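Long-range contact in ATP-dependent DNA ligase (Mycobacterium tuberculosis, PDB 6NHX), which joins breaks in double-stranded DNA with ATP as the energy source, working with Ku in non-homologous end joining: residues Phe154-Lys168 with Arg179-Thr191. The protein carries 1 engineered substitution. Sequence-based numbering, arbitrary orientation.
Sequences FACSRKHGWEGVIAK and RCASWVKDKHWNT. With ATP (adenosine-5'-triphosphate), chain B.
The imidazole of His-188 is inserted between the last turns of helix 150-160 and the start of strand 164-169, and shows how one side chain can tie a strand end to a helix. Its NE2 donates to Ser-157 OG at 2.9 Å, nearly in the ring plane, and that hydroxyl in turn donates to Gly-164 O from above the carbonyl plane. Arg-158 CB lies over one face of the imidazole in a CH-pi contact, while the Phe-154 ring packs obliquely on it, planes 43° apart. With both nitrogens engaged, ND1 by a water that also accepts from Arg-158 NH2, the ring's rotation is fixed. With CG anti to the backbone N (chi1 -158°), Phe-154 turns its ring from helix toward strand, one face meeting His-188; Phe-154 CE2 lies 3.5 Å from Asp-186 CG, whose OD2 is held by Val-18 N.

The peptide of His-188 bonds Glu-163 O, just ahead of the antiparallel ladder in which Val-165 pairs with Asp-186 and Ala-167 with Val-184. Gly-164 lets the strands close to 4.0 Å between its CA and that of Lys-187. Glu-163 CG lies 3.8 Å from Lys-187 CD; a bend at chi2 (72°) turns the carboxylate, whose OE1 salt-bridges Arg-277 and accepts from a water bonded to Thr-191 OG1. Glu-163 is a likely manganese ligand, close to Asp-33.

On the face carrying Ile-166, Lys-185 and Lys-187, opposite Asp-186 and Val-184, the extended chain of Lys-168 runs over the Trp-183 indole, NZ in cation-pi contact. Lys-168 NZ also donates to N1 of the ATP adenine at 2.9 Å and salt-bridges Glu-29. Lys-185 NZ bridges O1A and O1G of the phosphates. Glu-163 to Lys-168 (EGVIAK) matches nucleotidyltransferase motif IV and Lys-185 to Lys-187 (KxK) motif V, paired here in the ATP pocket characteristic of ATP-dependent DNA ligases.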
loop_
_atom_site.group_PDB
_atom_site.type_symbol
_atom_site.label_atom_id
_atom_site.label_comp_id
_atom_site.label_asym_id
_atom_site.label_seq_id
_atom_site.Cartn_x
_atom_site.Cartn_y
_atom_site.Cartn_z
ATOM N N PHE A 154 6.829 -1.267 16.991
ATOM C CA PHE A 154 6.374 -0.037 16.363
ATOM C C PHE A 154 7.498 0.984 16.328
ATOM O O PHE A 154 7.682 1.684 15.326
ATOM C CB PHE A 154 5.172 0.487 17.159
ATOM C CG PHE A 154 4.263 1.413 16.392
ATOM C CD1 PHE A 154 4.071 2.716 16.825
ATOM C CD2 PHE A 154 3.558 0.968 15.282
ATOM C CE1 PHE A 154 3.210 3.578 16.144
ATOM C CE2 PHE A 154 2.697 1.828 14.598
ATOM C CZ PHE A 154 2.519 3.136 15.044
ATOM N N ALA A 155 8.259 1.093 17.421
ATOM C CA ALA A 155 9.350 2.060 17.471
ATOM C C ALA A 155 10.443 1.685 16.484
ATOM O O ALA A 155 11.059 2.565 15.873
ATOM C CB ALA A 155 9.931 2.135 18.882
ATOM N N CYS A 156 10.696 0.390 16.317
ATOM C CA CYS A 156 11.683 -0.043 15.339
ATOM C C CYS A 156 11.226 0.283 13.922
ATOM O O CYS A 156 11.996 0.821 13.111
ATOM C CB CYS A 156 11.899 -1.540 15.512
ATOM S SG CYS A 156 13.135 -2.220 14.421
ATOM N N SER A 157 9.967 -0.018 13.611
ATOM C CA SER A 157 9.428 0.344 12.308
ATOM C C SER A 157 9.572 1.832 12.044
ATOM O O SER A 157 9.979 2.246 10.950
ATOM C CB SER A 157 7.969 -0.088 12.212
ATOM O OG SER A 157 7.361 0.456 11.058
ATOM N N ARG A 158 9.244 2.666 13.031
ATOM C CA ARG A 158 9.366 4.104 12.826
ATOM C C ARG A 158 10.801 4.501 12.500
ATOM O O ARG A 158 11.033 5.312 11.593
ATOM C CB ARG A 158 8.862 4.871 14.052
ATOM C CG ARG A 158 8.724 6.354 13.809
ATOM C CD ARG A 158 8.499 7.105 15.116
ATOM N NE ARG A 158 8.565 8.552 14.917
ATOM C CZ ARG A 158 7.508 9.303 14.630
ATOM N NH1 ARG A 158 7.647 10.611 14.458
ATOM N NH2 ARG A 158 6.308 8.748 14.519
ATOM N N LYS A 159 11.769 3.951 13.236
ATOM C CA LYS A 159 13.171 4.315 13.004
ATOM C C LYS A 159 13.608 3.955 11.593
ATOM O O LYS A 159 14.425 4.659 10.992
ATOM C CB LYS A 159 14.105 3.641 14.013
ATOM C CG LYS A 159 13.761 3.840 15.461
ATOM C CD LYS A 159 13.601 5.310 15.784
ATOM C CE LYS A 159 12.580 5.441 16.866
ATOM N NZ LYS A 159 11.292 5.974 16.436
ATOM N N HIS A 160 13.087 2.857 11.053
ATOM C CA HIS A 160 13.406 2.460 9.685
ATOM C C HIS A 160 12.731 3.335 8.638
ATOM O O HIS A 160 13.091 3.255 7.457
ATOM C CB HIS A 160 12.972 1.009 9.456
ATOM C CG HIS A 160 13.919 -0.014 10.009
ATOM N ND1 HIS A 160 15.213 -0.158 9.551
ATOM C CD2 HIS A 160 13.744 -0.973 10.948
ATOM C CE1 HIS A 160 15.800 -1.145 10.204
ATOM N NE2 HIS A 160 14.930 -1.659 11.054
ATOM N N GLY A 161 11.770 4.169 9.023
ATOM C CA GLY A 161 11.012 4.907 8.034
ATOM C C GLY A 161 9.926 4.110 7.353
ATOM O O GLY A 161 9.386 4.557 6.331
ATOM N N TRP A 162 9.556 2.965 7.903
ATOM C CA TRP A 162 8.492 2.166 7.328
ATOM C C TRP A 162 7.125 2.775 7.641
ATOM O O TRP A 162 6.994 3.648 8.501
ATOM C CB TRP A 162 8.583 0.732 7.860
ATOM C CG TRP A 162 9.877 0.052 7.481
ATOM C CD1 TRP A 162 10.723 0.402 6.468
ATOM C CD2 TRP A 162 10.467 -1.077 8.128
ATOM N NE1 TRP A 162 11.793 -0.456 6.434
ATOM C CE2 TRP A 162 11.660 -1.370 7.445
ATOM C CE3 TRP A 162 10.089 -1.883 9.206
ATOM C CZ2 TRP A 162 12.495 -2.426 7.817
ATOM C CZ3 TRP A 162 10.918 -2.934 9.574
ATOM C CH2 TRP A 162 12.101 -3.198 8.876
ATOM N N GLU A 163 6.103 2.325 6.904
ATOM C CA GLU A 163 4.779 2.944 7.019
ATOM C C GLU A 163 4.096 2.593 8.339
ATOM O O GLU A 163 3.294 3.385 8.856
ATOM C CB GLU A 163 3.897 2.537 5.834
ATOM C CG GLU A 163 2.600 3.360 5.704
ATOM C CD GLU A 163 2.830 4.798 5.221
ATOM O OE1 GLU A 163 2.045 5.694 5.599
ATOM O OE2 GLU A 163 3.791 5.045 4.471
ATOM N N GLY A 164 4.406 1.439 8.911
ATOM C CA GLY A 164 3.701 0.984 10.094
ATOM C C GLY A 164 4.065 -0.451 10.409
ATOM O O GLY A 164 5.142 -0.933 10.034
ATOM N N VAL A 165 3.148 -1.121 11.088
ATOM C CA VAL A 165 3.317 -2.495 11.550
ATOM C C VAL A 165 2.031 -3.259 11.303
ATOM O O VAL A 165 0.940 -2.708 11.453
ATOM C CB VAL A 165 3.710 -2.532 13.047
ATOM C CG1 VAL A 165 3.594 -3.910 13.650
ATOM C CG2 VAL A 165 5.102 -1.961 13.264
ATOM N N ILE A 166 2.154 -4.530 10.939
ATOM C CA ILE A 166 1.062 -5.496 10.993
ATOM C C ILE A 166 1.400 -6.474 12.100
ATOM O O ILE A 166 2.417 -7.179 12.018
ATOM C CB ILE A 166 0.850 -6.265 9.676
ATOM C CG1 ILE A 166 1.034 -5.356 8.453
ATOM C CG2 ILE A 166 -0.514 -6.995 9.716
ATOM C CD1 ILE A 166 -0.135 -4.449 8.217
ATOM N N ALA A 167 0.545 -6.558 13.110
ATOM C CA ALA A 167 0.670 -7.600 14.115
ATOM C C ALA A 167 -0.180 -8.787 13.701
ATOM O O ALA A 167 -1.324 -8.628 13.270
ATOM C CB ALA A 167 0.175 -7.085 15.468
ATOM N N LYS A 168 0.379 -9.993 13.831
ATOM C CA LYS A 168 -0.335 -11.205 13.466
ATOM C C LYS A 168 -0.247 -12.194 14.618
ATOM O O LYS A 168 0.841 -12.442 15.149
ATOM C CB LYS A 168 0.239 -11.794 12.172
ATOM C CG LYS A 168 0.128 -10.814 11.014
ATOM C CD LYS A 168 0.847 -11.316 9.758
ATOM C CE LYS A 168 0.732 -10.321 8.612
ATOM N NZ LYS A 168 1.526 -10.790 7.431
ATOM N N ARG A 179 -11.330 -10.201 6.467
ATOM C CA ARG A 179 -10.626 -9.296 7.364
ATOM C C ARG A 179 -10.837 -9.791 8.787
ATOM O O ARG A 179 -11.976 -10.030 9.201
ATOM C CB ARG A 179 -11.163 -7.875 7.206
ATOM C CG ARG A 179 -10.282 -6.828 7.860
ATOM C CD ARG A 179 -10.845 -5.412 7.668
ATOM N NE ARG A 179 -11.022 -5.065 6.256
ATOM C CZ ARG A 179 -10.076 -4.555 5.474
ATOM N NH1 ARG A 179 -8.852 -4.331 5.947
ATOM N NH2 ARG A 179 -10.367 -4.250 4.209
ATOM N N CYS A 180 -9.746 -9.958 9.536
ATOM C CA CYS A 180 -9.794 -10.729 10.771
ATOM C C CYS A 180 -9.172 -9.975 11.935
ATOM O O CYS A 180 -8.223 -9.203 11.768
ATOM C CB CYS A 180 -9.038 -12.052 10.599
ATOM S SG CYS A 180 -9.721 -13.089 9.291
ATOM N N ALA A 181 -9.697 -10.249 13.131
ATOM C CA ALA A 181 -9.154 -9.671 14.353
ATOM C C ALA A 181 -7.768 -10.206 14.690
ATOM O O ALA A 181 -7.059 -9.600 15.500
ATOM C CB ALA A 181 -10.106 -9.926 15.526
ATOM N N SER A 182 -7.347 -11.304 14.066
ATOM C CA SER A 182 -6.037 -11.881 14.324
ATOM C C SER A 182 -4.908 -11.143 13.611
ATOM O O SER A 182 -3.734 -11.461 13.850
ATOM C CB SER A 182 -6.047 -13.348 13.901
ATOM O OG SER A 182 -6.454 -13.431 12.542
ATOM N N TRP A 183 -5.224 -10.200 12.722
ATOM C CA TRP A 183 -4.232 -9.351 12.070
ATOM C C TRP A 183 -4.613 -7.906 12.344
ATOM O O TRP A 183 -5.752 -7.512 12.083
ATOM C CB TRP A 183 -4.231 -9.551 10.548
ATOM C CG TRP A 183 -3.578 -10.785 9.995
ATOM C CD1 TRP A 183 -3.306 -11.940 10.649
ATOM C CD2 TRP A 183 -3.111 -10.947 8.661
ATOM N NE1 TRP A 183 -2.700 -12.841 9.784
ATOM C CE2 TRP A 183 -2.577 -12.244 8.557
ATOM C CE3 TRP A 183 -3.113 -10.124 7.533
ATOM C CZ2 TRP A 183 -2.023 -12.735 7.361
ATOM C CZ3 TRP A 183 -2.572 -10.603 6.351
ATOM C CH2 TRP A 183 -2.036 -11.895 6.279
ATOM N N VAL A 184 -3.668 -7.116 12.857
ATOM C CA VAL A 184 -3.947 -5.735 13.249
ATOM C C VAL A 184 -2.955 -4.827 12.534
ATOM O O VAL A 184 -1.739 -5.036 12.632
ATOM C CB VAL A 184 -3.820 -5.563 14.769
ATOM C CG1 VAL A 184 -4.122 -4.127 15.147
ATOM C CG2 VAL A 184 -4.767 -6.520 15.501
ATOM N N LYS A 185 -3.456 -3.836 11.802
ATOM C CA LYS A 185 -2.617 -2.917 11.047
ATOM C C LYS A 185 -2.615 -1.541 11.702
ATOM O O LYS A 185 -3.661 -1.062 12.147
ATOM C CB LYS A 185 -3.060 -2.807 9.579
ATOM C CG LYS A 185 -4.544 -2.574 9.384
ATOM C CD LYS A 185 -4.860 -2.213 7.941
ATOM C CE LYS A 185 -6.326 -1.850 7.777
ATOM N NZ LYS A 185 -6.610 -1.279 6.421
ATOM N N ASP A 186 -1.446 -0.901 11.736
ATOM C CA ASP A 186 -1.234 0.319 12.514
ATOM C C ASP A 186 -0.163 1.141 11.811
ATOM O O ASP A 186 0.933 0.639 11.571
ATOM C CB ASP A 186 -0.786 -0.092 13.929
ATOM C CG ASP A 186 -0.747 1.050 14.908
ATOM O OD1 ASP A 186 -0.986 2.200 14.501
ATOM O OD2 ASP A 186 -0.453 0.783 16.094
ATOM N N LYS A 187 -0.463 2.399 11.490
ATOM C CA LYS A 187 0.455 3.280 10.780
ATOM C C LYS A 187 0.978 4.376 11.704
ATOM O O LYS A 187 0.275 4.830 12.608
ATOM C CB LYS A 187 -0.254 3.937 9.586
ATOM C CG LYS A 187 -0.704 2.947 8.518
ATOM C CD LYS A 187 -0.922 3.640 7.190
ATOM C CE LYS A 187 -2.037 2.982 6.409
ATOM N NZ LYS A 187 -3.322 3.709 6.563
ATOM N N HIS A 188 2.209 4.835 11.441
ATOM C CA HIS A 188 2.780 5.928 12.218
ATOM C C HIS A 188 2.047 7.237 11.982
ATOM O O HIS A 188 1.884 8.032 12.914
ATOM C CB HIS A 188 4.248 6.100 11.870
ATOM C CG HIS A 188 5.033 4.851 12.076
ATOM N ND1 HIS A 188 5.217 4.287 13.317
ATOM C CD2 HIS A 188 5.654 4.033 11.192
ATOM C CE1 HIS A 188 5.920 3.176 13.193
ATOM N NE2 HIS A 188 6.196 3.002 11.914
ATOM N N TRP A 189 1.614 7.501 10.755
ATOM C CA TRP A 189 0.999 8.775 10.404
ATOM C C TRP A 189 -0.511 8.657 10.344
ATOM O O TRP A 189 -1.050 7.693 9.791
ATOM C CB TRP A 189 1.475 9.242 9.029
ATOM C CG TRP A 189 2.861 9.782 8.991
ATOM C CD1 TRP A 189 4.016 9.071 8.810
ATOM C CD2 TRP A 189 3.247 11.153 9.132
ATOM N NE1 TRP A 189 5.100 9.925 8.828
ATOM C CE2 TRP A 189 4.651 11.207 9.027
ATOM C CE3 TRP A 189 2.536 12.345 9.335
ATOM C CZ2 TRP A 189 5.359 12.399 9.119
ATOM C CZ3 TRP A 189 3.243 13.532 9.424
ATOM C CH2 TRP A 189 4.642 13.547 9.318
ATOM N N ASN A 190 -1.191 9.676 10.880
ATOM C CA ASN A 190 -2.582 9.894 10.519
ATOM C C ASN A 190 -2.677 10.017 9.005
ATOM O O ASN A 190 -1.827 10.646 8.368
ATOM C CB ASN A 190 -3.068 11.214 11.114
ATOM C CG ASN A 190 -3.186 11.173 12.609
ATOM O OD1 ASN A 190 -3.490 10.133 13.194
ATOM N ND2 ASN A 190 -2.948 12.314 13.246
ATOM N N THR A 191 -3.713 9.413 8.429
ATOM C CA THR A 191 -3.969 9.478 6.996
ATOM C C THR A 191 -5.384 9.990 6.754
ATOM O O THR A 191 -6.290 9.777 7.566
ATOM C CB THR A 191 -3.725 8.108 6.342
ATOM O OG1 THR A 191 -2.350 7.743 6.536
ATOM C CG2 THR A 191 -4.014 8.135 4.853
HETATM P PG ATP B . -6.988 -2.641 2.983
HETATM O O1G ATP B . -6.667 -3.178 4.364
HETATM O O2G ATP B . -8.435 -2.787 2.554
HETATM O O3G ATP B . -6.010 -3.133 1.931
HETATM P PB ATP B . -5.614 -0.090 2.561
HETATM O O1B ATP B . -5.968 1.345 2.859
HETATM O O2B ATP B . -5.167 -0.512 1.179
HETATM O O3B ATP B . -6.821 -1.029 3.075
HETATM P PA ATP B . -3.743 0.169 4.760
HETATM O O1A ATP B . -4.775 0.629 5.744
HETATM O O2A ATP B . -2.725 1.069 4.109
HETATM O O3A ATP B . -4.510 -0.603 3.593
HETATM O "O5'" ATP B . -3.046 -1.176 5.332
HETATM C "C5'" ATP B . -1.852 -1.680 4.740
HETATM C "C4'" ATP B . -2.161 -2.533 3.505
HETATM O "O4'" ATP B . -0.943 -3.168 3.118
HETATM C "C3'" ATP B . -3.163 -3.639 3.761
HETATM O "O3'" ATP B . -3.769 -4.000 2.523
HETATM C "C2'" ATP B . -2.255 -4.757 4.190
HETATM O "O2'" ATP B . -2.855 -6.049 4.024
HETATM C "C1'" ATP B . -1.049 -4.581 3.273
HETATM N N9 ATP B . 0.212 -4.995 3.921
HETATM C C8 ATP B . 1.380 -4.302 3.918
HETATM N N7 ATP B . 2.353 -4.988 4.579
HETATM C C5 ATP B . 1.791 -6.142 4.987
HETATM C C6 ATP B . 2.247 -7.296 5.749
HETATM N N6 ATP B . 3.498 -7.343 6.223
HETATM N N1 ATP B . 1.369 -8.284 5.974
HETATM C C2 ATP B . 0.108 -8.251 5.524
HETATM N N3 ATP B . -0.387 -7.215 4.830
HETATM C C4 ATP B . 0.398 -6.148 4.560
HETATM O O HOH W 1 5.311 6.249 15.310
HETATM O O HOH W 2 2.631 6.055 8.302
HETATM O O HOH W 3 -0.712 5.925 4.950
#